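Local coordinates for putative lipoate-protein ligase A subunit 2 (Thermoplasma acidophilum DSM 1728, PDB 3R07) that is the small alpha-beta second subunit of a putative two-subunit lipoate-protein ligase, related to the C-terminal domain of bacterial ligases and belonging to the SufE/NifU clan, at residues I19-L23 / D83-L88; N28-I33 / L54-E60; R49-L54 / I66-Q72. All coordinates share one frame. Where two conformers were deposited one is given. Residues are numbered along the deposited sequence.

Interaction 1 (I19-L23 / D83-L88)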
loop_
_atom_site.group_PDB
_atom_site.type_symbol
_atom_site.label_atom_id
_atom_site.label_comp_id
_atom_site.label_asym_id
_atom_site.label_seq_id
_atom_site.Cartn_x
_atom_site.Cartn_y
_atom_site.Cartn_z
ATOM N N ILE B 19 -13.621 -0.001 4.498
ATOM C CA ILE B 19 -13.576 -0.774 5.737
ATOM C C ILE B 19 -14.485 -2.003 5.643
ATOM O O ILE B 19 -15.664 -1.881 5.324
ATOM C CB ILE B 19 -13.965 0.083 6.952
ATOM C CG1 ILE B 19 -13.347 1.487 6.825
ATOM C CG2 ILE B 19 -13.562 -0.638 8.248
ATOM C CD1 ILE B 19 -13.472 2.361 8.049
ATOM N N ARG B 20 -13.923 -3.192 5.854
ATOM C CA ARG B 20 -14.729 -4.423 5.936
ATOM C C ARG B 20 -14.759 -4.828 7.377
ATOM O O ARG B 20 -13.724 -4.811 8.047
ATOM C CB ARG B 20 -14.145 -5.568 5.139
ATOM C CG ARG B 20 -13.701 -5.247 3.747
ATOM C CD ARG B 20 -13.407 -6.518 3.018
ATOM N NE ARG B 20 -12.884 -6.274 1.684
ATOM C CZ ARG B 20 -13.620 -6.029 0.602
ATOM N NH1 ARG B 20 -14.940 -5.972 0.686
ATOM N NH2 ARG B 20 -13.035 -5.831 -0.575
ATOM N N VAL B 21 -15.944 -5.186 7.859
ATOM C CA VAL B 21 -16.100 -5.648 9.239
ATOM C C VAL B 21 -16.797 -6.996 9.265
ATOM O O VAL B 21 -17.703 -7.218 8.471
ATOM C CB VAL B 21 -16.920 -4.651 10.096
ATOM C CG1 VAL B 21 -16.987 -5.159 11.482
ATOM C CG2 VAL B 21 -16.282 -3.292 10.130
ATOM N N THR B 22 -16.373 -7.891 10.154
ATOM C CA THR B 22 -17.169 -9.084 10.489
ATOM C C THR B 22 -17.447 -9.150 12.000
ATOM O O THR B 22 -16.509 -9.229 12.805
ATOM C CB THR B 22 -16.524 -10.415 10.000
ATOM O OG1 THR B 22 -16.713 -10.547 8.590
ATOM C CG2 THR B 22 -17.179 -11.650 10.692
ATOM N N LEU B 23 -18.728 -9.100 12.380
ATOM C CA LEU B 23 -19.103 -9.176 13.793
ATOM C C LEU B 23 -19.830 -10.450 14.133
ATOM O O LEU B 23 -20.680 -10.920 13.384
ATOM C CB LEU B 23 -19.985 -8.009 14.206
ATOM C CG LEU B 23 -19.305 -6.676 14.440
ATOM C CD1 LEU B 23 -19.632 -5.823 13.255
ATOM C CD2 LEU B 23 -19.831 -6.033 15.703
ATOM N N ASP B 83 -16.590 7.007 10.081
ATOM C CA ASP B 83 -16.520 5.950 9.055
ATOM C C ASP B 83 -16.500 4.537 9.660
ATOM O O ASP B 83 -17.090 3.615 9.109
ATOM C CB ASP B 83 -15.294 6.139 8.156
ATOM C CG ASP B 83 -15.523 7.153 7.043
ATOM O OD1 ASP B 83 -16.436 6.945 6.208
ATOM O OD2 ASP B 83 -14.758 8.146 6.985
ATOM N N PHE B 84 -15.804 4.372 10.781
ATOM C CA PHE B 84 -15.838 3.122 11.541
ATOM C C PHE B 84 -17.176 2.922 12.266
ATOM O O PHE B 84 -17.482 1.820 12.730
ATOM C CB PHE B 84 -14.684 3.063 12.539
ATOM C CG PHE B 84 -13.348 2.864 11.900
ATOM C CD1 PHE B 84 -12.907 1.588 11.559
ATOM C CD2 PHE B 84 -12.522 3.946 11.636
ATOM C CE1 PHE B 84 -11.662 1.392 10.965
ATOM C CE2 PHE B 84 -11.275 3.759 11.043
ATOM C CZ PHE B 84 -10.845 2.478 10.702
ATOM N N ILE B 85 -17.958 4.000 12.366
ATOM C CA ILE B 85 -19.324 3.950 12.876
ATOM C C ILE B 85 -20.255 3.363 11.812
ATOM O O ILE B 85 -20.957 2.396 12.086
ATOM C CB ILE B 85 -19.774 5.348 13.400
ATOM C CG1 ILE B 85 -19.321 5.501 14.855
ATOM C CG2 ILE B 85 -21.297 5.571 13.266
ATOM C CD1 ILE B 85 -18.610 6.803 15.142
ATOM N N GLN B 86 -20.239 3.920 10.601
ATOM C CA GLN B 86 -21.030 3.361 9.507
ATOM C C GLN B 86 -20.662 1.899 9.209
ATOM O O GLN B 86 -21.543 1.076 8.960
ATOM C CB GLN B 86 -20.936 4.216 8.229
ATOM C CG GLN B 86 -21.646 5.586 8.276
ATOM C CD GLN B 86 -22.988 5.557 9.011
ATOM O OE1 GLN B 86 -23.150 6.198 10.050
ATOM N NE2 GLN B 86 -23.946 4.806 8.480
ATOM N N ALA B 87 -19.367 1.589 9.249
ATOM C CA ALA B 87 -18.854 0.238 8.980
ATOM C C ALA B 87 -19.379 -0.795 9.969
ATOM O O ALA B 87 -19.809 -1.880 9.593
ATOM C CB ALA B 87 -17.337 0.251 9.011
ATOM N N LEU B 88 -19.345 -0.410 11.236
ATOM C CA LEU B 88 -19.662 -1.254 12.365
ATOM C C LEU B 88 -21.146 -1.277 12.757
ATOM O O LEU B 88 -21.508 -1.972 13.706
ATOM C CB LEU B 88 -18.871 -0.720 13.544
ATOM C CG LEU B 88 -18.143 -1.642 14.493
ATOM C CD1 LEU B 88 -17.365 -2.668 13.722
ATOM C CD2 LEU B 88 -17.195 -0.772 15.278
#
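Strand 19-23 and helix 83-88 run in roughly the same direction, their axes 44° apart and 8.4 Å from each other at the closest point. The backbones come nearest where I19 CA lies 6.3 Å from A87 CA and V21 CA lies 6.5 Å from L88 CA. The close spacing at A87 fits its small side chain: the methyl lies between two strand residues, A87 CB being 4.0 Å from I19 CG2 and 3.9 Å from V21 CG2. I19, V21 and L23 all direct their CA-CB bonds at the helix, as expected of every second residue on one face of a strand. The contact illustrates how the layers of a small alpha+beta fold come together: 18-26 is the central strand of a three-stranded antiparallel sheet, and the last helix packs against it. At one end I19 CD1 sits over the face of the F84 ring, a CH-pi contact of 3.5 Å from that methyl carbon to the ring centroid. At the other end L88 CD1 meets V21 CG1 at 3.4 Å and L23 CD1 at 3.9 Å, in an entirely apolar patch. D83, at the margin, turns its carboxylate to W12 of strand 5-13. On the opposite face of the strand, R20 forms a salt bridge to an acidic side chain of the neighbouring subunit 1 chain.

Interaction 2 (N28-I33 / L54-E60)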
loop_
_atom_site.group_PDB
_atom_site.type_symbol
_atom_site.label_atom_id
_atom_site.label_comp_id
_atom_site.label_asym_id
_atom_site.label_seq_id
_atom_site.Cartn_x
_atom_site.Cartn_y
_atom_site.Cartn_z
ATOM N N ASN B 28 -26.672 -8.956 22.748
ATOM C CA ASN B 28 -26.393 -7.530 22.573
ATOM C C ASN B 28 -24.864 -7.292 22.621
ATOM O O ASN B 28 -24.377 -6.159 22.531
ATOM C CB ASN B 28 -27.144 -6.732 23.669
ATOM C CG ASN B 28 -27.641 -5.349 23.190
ATOM O OD1 ASN B 28 -28.262 -5.208 22.124
ATOM N ND2 ASN B 28 -27.383 -4.327 24.005
ATOM N N ARG B 29 -24.122 -8.392 22.715
ATOM C CA ARG B 29 -22.741 -8.373 23.128
ATOM C C ARG B 29 -21.812 -8.935 22.038
ATOM O O ARG B 29 -22.143 -9.906 21.347
ATOM C CB ARG B 29 -22.626 -9.170 24.429
ATOM C CG ARG B 29 -21.470 -8.785 25.340
ATOM C CD ARG B 29 -20.333 -9.782 25.194
ATOM N NE ARG B 29 -20.804 -11.139 25.456
ATOM C CZ ARG B 29 -20.069 -12.245 25.362
ATOM N NH1 ARG B 29 -18.791 -12.185 25.008
ATOM N NH2 ARG B 29 -20.624 -13.427 25.624
ATOM N N ILE B 30 -20.642 -8.313 21.899
ATOM C CA ILE B 30 -19.716 -8.613 20.812
ATOM C C ILE B 30 -18.815 -9.771 21.212
ATOM O O ILE B 30 -17.992 -9.646 22.119
ATOM C CB ILE B 30 -18.882 -7.367 20.418
ATOM C CG1 ILE B 30 -19.783 -6.298 19.771
ATOM C CG2 ILE B 30 -17.722 -7.767 19.489
ATOM C CD1 ILE B 30 -19.138 -4.940 19.620
ATOM N N LYS B 31 -18.984 -10.904 20.540
ATOM C CA LYS B 31 -18.253 -12.109 20.887
ATOM C C LYS B 31 -16.928 -12.103 20.150
ATOM O O LYS B 31 -15.892 -12.472 20.703
ATOM C CB LYS B 31 -19.077 -13.343 20.517
ATOM C CG LYS B 31 -18.466 -14.667 20.919
ATOM C CD LYS B 31 -19.407 -15.834 20.624
ATOM C CE LYS B 31 -18.720 -17.165 21.000
ATOM N NZ LYS B 31 -19.668 -18.340 21.045
ATOM N N ASP B 32 -16.984 -11.704 18.882
ATOM C CA ASP B 32 -15.797 -11.520 18.081
ATOM C C ASP B 32 -15.951 -10.401 17.061
ATOM O O ASP B 32 -17.073 -10.007 16.699
ATOM C CB ASP B 32 -15.396 -12.804 17.384
ATOM C CG ASP B 32 -13.889 -12.969 17.321
ATOM O OD1 ASP B 32 -13.158 -12.003 17.680
ATOM O OD2 ASP B 32 -13.433 -14.074 16.932
ATOM N N ILE B 33 -14.806 -9.880 16.617
ATOM C CA ILE B 33 -14.774 -8.857 15.587
ATOM C C ILE B 33 -13.473 -8.942 14.788
ATOM O O ILE B 33 -12.401 -9.273 15.313
ATOM C CB ILE B 33 -15.097 -7.412 16.156
ATOM C CG1 ILE B 33 -15.048 -6.343 15.054
ATOM C CG2 ILE B 33 -14.228 -7.067 17.375
ATOM C CD1 ILE B 33 -15.560 -4.996 15.459
ATOM N N LEU B 54 -13.525 -3.422 21.303
ATOM C CA LEU B 54 -14.884 -3.812 20.950
ATOM C C LEU B 54 -15.283 -5.212 21.470
ATOM O O LEU B 54 -16.437 -5.426 21.844
ATOM C CB LEU B 54 -15.095 -3.679 19.441
ATOM C CG LEU B 54 -15.067 -2.240 18.917
ATOM C CD1 LEU B 54 -14.546 -2.137 17.479
ATOM C CD2 LEU B 54 -16.427 -1.605 19.025
ATOM N N ARG B 55 -14.328 -6.141 21.510
ATOM C CA ARG B 55 -14.529 -7.479 22.073
ATOM C C ARG B 55 -14.306 -7.557 23.621
ATOM O O ARG B 55 -13.190 -7.316 24.114
ATOM C CB ARG B 55 -13.600 -8.458 21.346
ATOM C CG ARG B 55 -13.923 -9.938 21.573
ATOM C CD ARG B 55 -12.986 -10.930 20.845
ATOM N NE ARG B 55 -11.592 -10.553 21.003
ATOM C CZ ARG B 55 -10.817 -10.088 20.027
ATOM N NH1 ARG B 55 -11.288 -9.981 18.796
ATOM N NH2 ARG B 55 -9.564 -9.736 20.285
ATOM N N GLY B 56 -15.339 -7.849 24.416
ATOM C CA GLY B 56 -16.729 -7.814 24.033
ATOM C C GLY B 56 -17.415 -6.756 24.868
ATOM O O GLY B 56 -17.569 -6.902 26.074
ATOM N N SER B 57 -17.787 -5.670 24.213
ATOM C CA SER B 57 -18.611 -4.630 24.783
ATOM C C SER B 57 -20.004 -4.860 24.260
ATOM O O SER B 57 -20.314 -5.930 23.769
ATOM C CB SER B 57 -18.128 -3.263 24.299
ATOM O OG SER B 57 -16.754 -3.066 24.586
ATOM N N SER B 58 -20.835 -3.835 24.327
ATOM C CA SER B 58 -22.206 -3.936 23.877
ATOM C C SER B 58 -22.413 -3.079 22.662
ATOM O O SER B 58 -22.055 -1.909 22.656
ATOM C CB SER B 58 -23.172 -3.519 24.988
ATOM O OG SER B 58 -23.429 -4.610 25.860
ATOM N N ILE B 59 -23.018 -3.669 21.641
ATOM C CA ILE B 59 -23.229 -2.992 20.364
ATOM C C ILE B 59 -23.878 -1.612 20.535
ATOM O O ILE B 59 -23.972 -0.828 19.581
ATOM C CB ILE B 59 -23.992 -3.908 19.336
ATOM C CG1 ILE B 59 -25.510 -3.868 19.536
ATOM C CG2 ILE B 59 -23.477 -5.344 19.401
ATOM C CD1 ILE B 59 -26.247 -3.107 18.440
ATOM N N GLU B 60 -24.315 -1.328 21.760
ATOM C CA GLU B 60 -24.905 -0.027 22.108
ATOM C C GLU B 60 -23.804 1.009 22.308
ATOM O O GLU B 60 -23.867 2.103 21.743
ATOM C CB GLU B 60 -25.790 -0.130 23.366
ATOM C CG GLU B 60 -27.148 -0.854 23.149
ATOM C CD GLU B 60 -28.216 -0.476 24.191
ATOM O OE1 GLU B 60 -27.878 0.186 25.205
ATOM O OE2 GLU B 60 -29.398 -0.841 23.996
#
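I30 points straight at the loop 54-60, its CB 3.4 Å from L54 O and its CG1 3.8 Å from I59 CG2, so that the side chain is enclosed between the end of one helix and the approach to the next. The arrangement shows how an edge strand can be lined by an irregular segment: 29-36 is an outermost strand of the antiparallel sheet within this chain, and the connection between helices 46-54 and 62-70 runs beside it with a single beta bridge, R29 to S58, rather than as a further strand. Two backbone hydrogen bonds flank that bridge, I30 N to S57 O and I59 N to N28 O, each 3.0 Å long. Deeper in, I33 CD1 packs on L54 CD1 at 3.6 Å, and L88 of helix 83-88 adjoins both residues. The loop comes very close at G56, which follows a cis peptide bond: G56 CA is only 2.9 Å from I30 O, and a CB there would clash with that oxygen. Farther along the strand, K31 and D32 together face D24 of the adjacent strand 18-26, a classic beta bulge. R55 reaches toward this irregular part of the strand, although its guanidinium also forms a salt bridge with D52 one helical turn back. D32 OD1 accepts from two donors, I33 N at 2.9 Å and, as part of a salt bridge, R55 NH1 at 3.0 Å.

Interaction 3 (R49-L54 / I66-Q72)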
loop_
_atom_site.group_PDB
_atom_site.type_symbol
_atom_site.label_atom_id
_atom_site.label_comp_id
_atom_site.label_asym_id
_atom_site.label_seq_id
_atom_site.Cartn_x
_atom_site.Cartn_y
_atom_site.Cartn_z
ATOM N N ARG B 49 -5.809 -3.108 18.708
ATOM C CA ARG B 49 -6.335 -2.473 19.905
ATOM C C ARG B 49 -7.831 -2.228 19.694
ATOM O O ARG B 49 -8.624 -2.465 20.600
ATOM C CB ARG B 49 -5.591 -1.155 20.234
ATOM C CG ARG B 49 -5.234 -0.944 21.740
ATOM C CD ARG B 49 -4.862 0.531 22.156
ATOM N NE ARG B 49 -4.026 1.254 21.186
ATOM C CZ ARG B 49 -4.360 2.416 20.605
ATOM N NH1 ARG B 49 -5.515 3.021 20.904
ATOM N NH2 ARG B 49 -3.535 2.991 19.719
ATOM N N LEU B 50 -8.210 -1.788 18.498
ATOM C CA LEU B 50 -9.597 -1.475 18.198
ATOM C C LEU B 50 -10.472 -2.727 18.237
ATOM O O LEU B 50 -11.611 -2.677 18.683
ATOM C CB LEU B 50 -9.714 -0.776 16.842
ATOM C CG LEU B 50 -11.079 -0.244 16.381
ATOM C CD1 LEU B 50 -11.753 0.619 17.444
ATOM C CD2 LEU B 50 -10.965 0.519 15.066
ATOM N N GLU B 51 -9.943 -3.853 17.781
ATOM C CA GLU B 51 -10.679 -5.109 17.865
ATOM C C GLU B 51 -10.784 -5.581 19.331
ATOM O O GLU B 51 -11.832 -6.068 19.761
ATOM C CB GLU B 51 -10.032 -6.192 16.984
ATOM C CG GLU B 51 -10.220 -6.029 15.478
ATOM C CD GLU B 51 -9.349 -7.001 14.675
ATOM O OE1 GLU B 51 -8.353 -7.497 15.231
ATOM O OE2 GLU B 51 -9.647 -7.277 13.491
ATOM N N ASP B 52 -9.696 -5.438 20.086
ATOM C CA ASP B 52 -9.644 -5.857 21.494
ATOM C C ASP B 52 -10.609 -5.075 22.371
ATOM O O ASP B 52 -11.145 -5.608 23.340
ATOM C CB ASP B 52 -8.223 -5.714 22.047
ATOM C CG ASP B 52 -7.277 -6.786 21.515
ATOM O OD1 ASP B 52 -7.767 -7.695 20.793
ATOM O OD2 ASP B 52 -6.053 -6.715 21.817
ATOM N N MET B 53 -10.823 -3.815 22.013
ATOM C CA MET B 53 -11.673 -2.920 22.773
ATOM C C MET B 53 -13.135 -3.247 22.561
ATOM O O MET B 53 -13.882 -3.366 23.522
ATOM C CB MET B 53 -11.375 -1.466 22.410
ATOM C CG MET B 53 -10.041 -0.978 22.994
ATOM S SD MET B 53 -9.557 0.655 22.397
ATOM C CE MET B 53 -8.197 0.947 23.543
ATOM N N LEU B 54 -13.525 -3.422 21.303
ATOM C CA LEU B 54 -14.884 -3.812 20.950
ATOM C C LEU B 54 -15.283 -5.212 21.470
ATOM O O LEU B 54 -16.437 -5.426 21.844
ATOM C CB LEU B 54 -15.095 -3.679 19.441
ATOM C CG LEU B 54 -15.067 -2.240 18.917
ATOM C CD1 LEU B 54 -14.546 -2.137 17.479
ATOM C CD2 LEU B 54 -16.427 -1.605 19.025
ATOM N N ILE B 66 -15.114 3.941 19.827
ATOM C CA ILE B 66 -14.479 4.552 18.659
ATOM C C ILE B 66 -13.796 5.880 19.037
ATOM O O ILE B 66 -12.574 6.057 18.818
ATOM C CB ILE B 66 -15.473 4.733 17.475
ATOM C CG1 ILE B 66 -15.471 3.526 16.535
ATOM C CG2 ILE B 66 -15.067 5.898 16.598
ATOM C CD1 ILE B 66 -15.114 2.215 17.164
ATOM N N ARG B 67 -14.590 6.789 19.622
ATOM C CA ARG B 67 -14.138 8.119 20.024
ATOM C C ARG B 67 -13.017 8.017 21.043
ATOM O O ARG B 67 -12.061 8.784 20.972
ATOM C CB ARG B 67 -15.298 8.967 20.564
ATOM C CG ARG B 67 -16.440 9.191 19.563
ATOM C CD ARG B 67 -17.393 10.331 20.003
ATOM N NE ARG B 67 -18.746 10.234 19.418
ATOM C CZ ARG B 67 -19.059 10.466 18.134
ATOM N NH1 ARG B 67 -18.123 10.799 17.245
ATOM N NH2 ARG B 67 -20.322 10.349 17.728
ATOM N N ASP B 68 -13.125 7.065 21.970
ATOM C CA ASP B 68 -12.060 6.811 22.956
ATOM C C ASP B 68 -10.746 6.509 22.238
ATOM O O ASP B 68 -9.776 7.267 22.380
ATOM C CB ASP B 68 -12.457 5.673 23.926
ATOM C CG ASP B 68 -11.246 4.968 24.586
ATOM O OD1 ASP B 68 -10.108 5.067 24.079
ATOM O OD2 ASP B 68 -11.434 4.273 25.613
ATOM N N PHE B 69 -10.751 5.394 21.492
ATOM C CA PHE B 69 -9.677 4.898 20.619
ATOM C C PHE B 69 -8.908 5.998 19.895
ATOM O O PHE B 69 -7.682 6.092 20.027
ATOM C CB PHE B 69 -10.324 3.943 19.607
ATOM C CG PHE B 69 -9.402 3.396 18.550
ATOM C CD1 PHE B 69 -8.402 2.491 18.876
ATOM C CD2 PHE B 69 -9.590 3.739 17.219
ATOM C CE1 PHE B 69 -7.585 1.967 17.907
ATOM C CE2 PHE B 69 -8.774 3.222 16.240
ATOM C CZ PHE B 69 -7.766 2.328 16.587
ATOM N N TYR B 70 -9.637 6.813 19.132
ATOM C CA TYR B 70 -9.086 8.009 18.510
ATOM C C TYR B 70 -8.426 9.025 19.498
ATOM O O TYR B 70 -7.353 9.568 19.203
ATOM C CB TYR B 70 -10.153 8.689 17.661
ATOM C CG TYR B 70 -10.320 8.114 16.271
ATOM C CD1 TYR B 70 -9.731 8.732 15.167
ATOM C CD2 TYR B 70 -11.087 6.971 16.045
ATOM C CE1 TYR B 70 -9.887 8.221 13.876
ATOM C CE2 TYR B 70 -11.249 6.445 14.748
ATOM C CZ TYR B 70 -10.646 7.079 13.672
ATOM O OH TYR B 70 -10.794 6.587 12.389
ATOM N N ASN B 71 -9.044 9.273 20.656
ATOM C CA ASN B 71 -8.443 10.152 21.680
ATOM C C ASN B 71 -7.133 9.628 22.300
ATOM O O ASN B 71 -6.498 10.335 23.096
ATOM C CB ASN B 71 -9.447 10.489 22.797
ATOM C CG ASN B 71 -10.711 11.133 22.271
ATOM O OD1 ASN B 71 -10.698 11.853 21.271
ATOM N ND2 ASN B 71 -11.822 10.862 22.938
ATOM N N GLN B 72 -6.735 8.399 21.961
ATOM C CA GLN B 72 -5.386 7.930 22.312
ATOM C C GLN B 72 -4.394 8.322 21.226
ATOM O O GLN B 72 -3.228 7.955 21.295
ATOM C CB GLN B 72 -5.341 6.422 22.563
ATOM C CG GLN B 72 -5.923 6.003 23.904
ATOM C CD GLN B 72 -6.548 4.618 23.851
ATOM O OE1 GLN B 72 -5.886 3.607 24.107
ATOM N NE2 GLN B 72 -7.835 4.567 23.518
#
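R49 opens the contact by extending its side chain toward the C-terminal part of the other helix, where F69 CE1 lies over one face of the guanidinium and R49 NH1 approaches F69 CD1 obliquely at 3.6 Å. One residue on, L50 meets F69 at the closest backbone approach, 6.8 Å between L50 CA and F69 CA. L50 CB stands over the face of the F69 ring in a CH-pi contact, 3.9 Å from the ring centroid, while L50 CD1 touches I66 CD1 at 3.7 Å. Helices 46-54 and 62-70 form a splayed, roughly antiparallel helix pair, with segment axes at 143° and 10.6 Å apart at closest approach, a spacing bridged by F69 together with L50, M53 and I66. E51 and D52 turn out of this interface, and E51 OE2 accepts a hydrogen bond from I35 N of strand 29-36. A turn after R49, M53 brings its sulfur beside F69, an oblique Met-aromatic contact with M53 SD 4.1 Å from F69 CD1, and its methyl, M53 CE, approaches Q72 OE1 to 3.6 Å. The segment finishes with L54, whose CD1 lies 4.4 Å from I66 CD1.

The contacts follow a change in chemistry from the middle of the fold outward. Interaction 1, whose centre lies about 5 Å from the centre of the chain, is buried and apolar; interaction 2, whose centre is about 11 Å from it, combines backbone hydrogen bonds and a salt bridge with its aliphatic patch; interaction 3 is intermediate, with leucines and an aromatic ring inside and R49 and Q72 more exposed. Interactions 1 and 2 use neighbouring strands of one sheet, while interactions 2 and 3 share L54. All three meet at helix 83-88: L88 CD1 lies 3.4 Å from I33 CD1, L88 CD2 3.7 Å from L54 CD1, and I85 CD1 3.9 Å from I66 CG2.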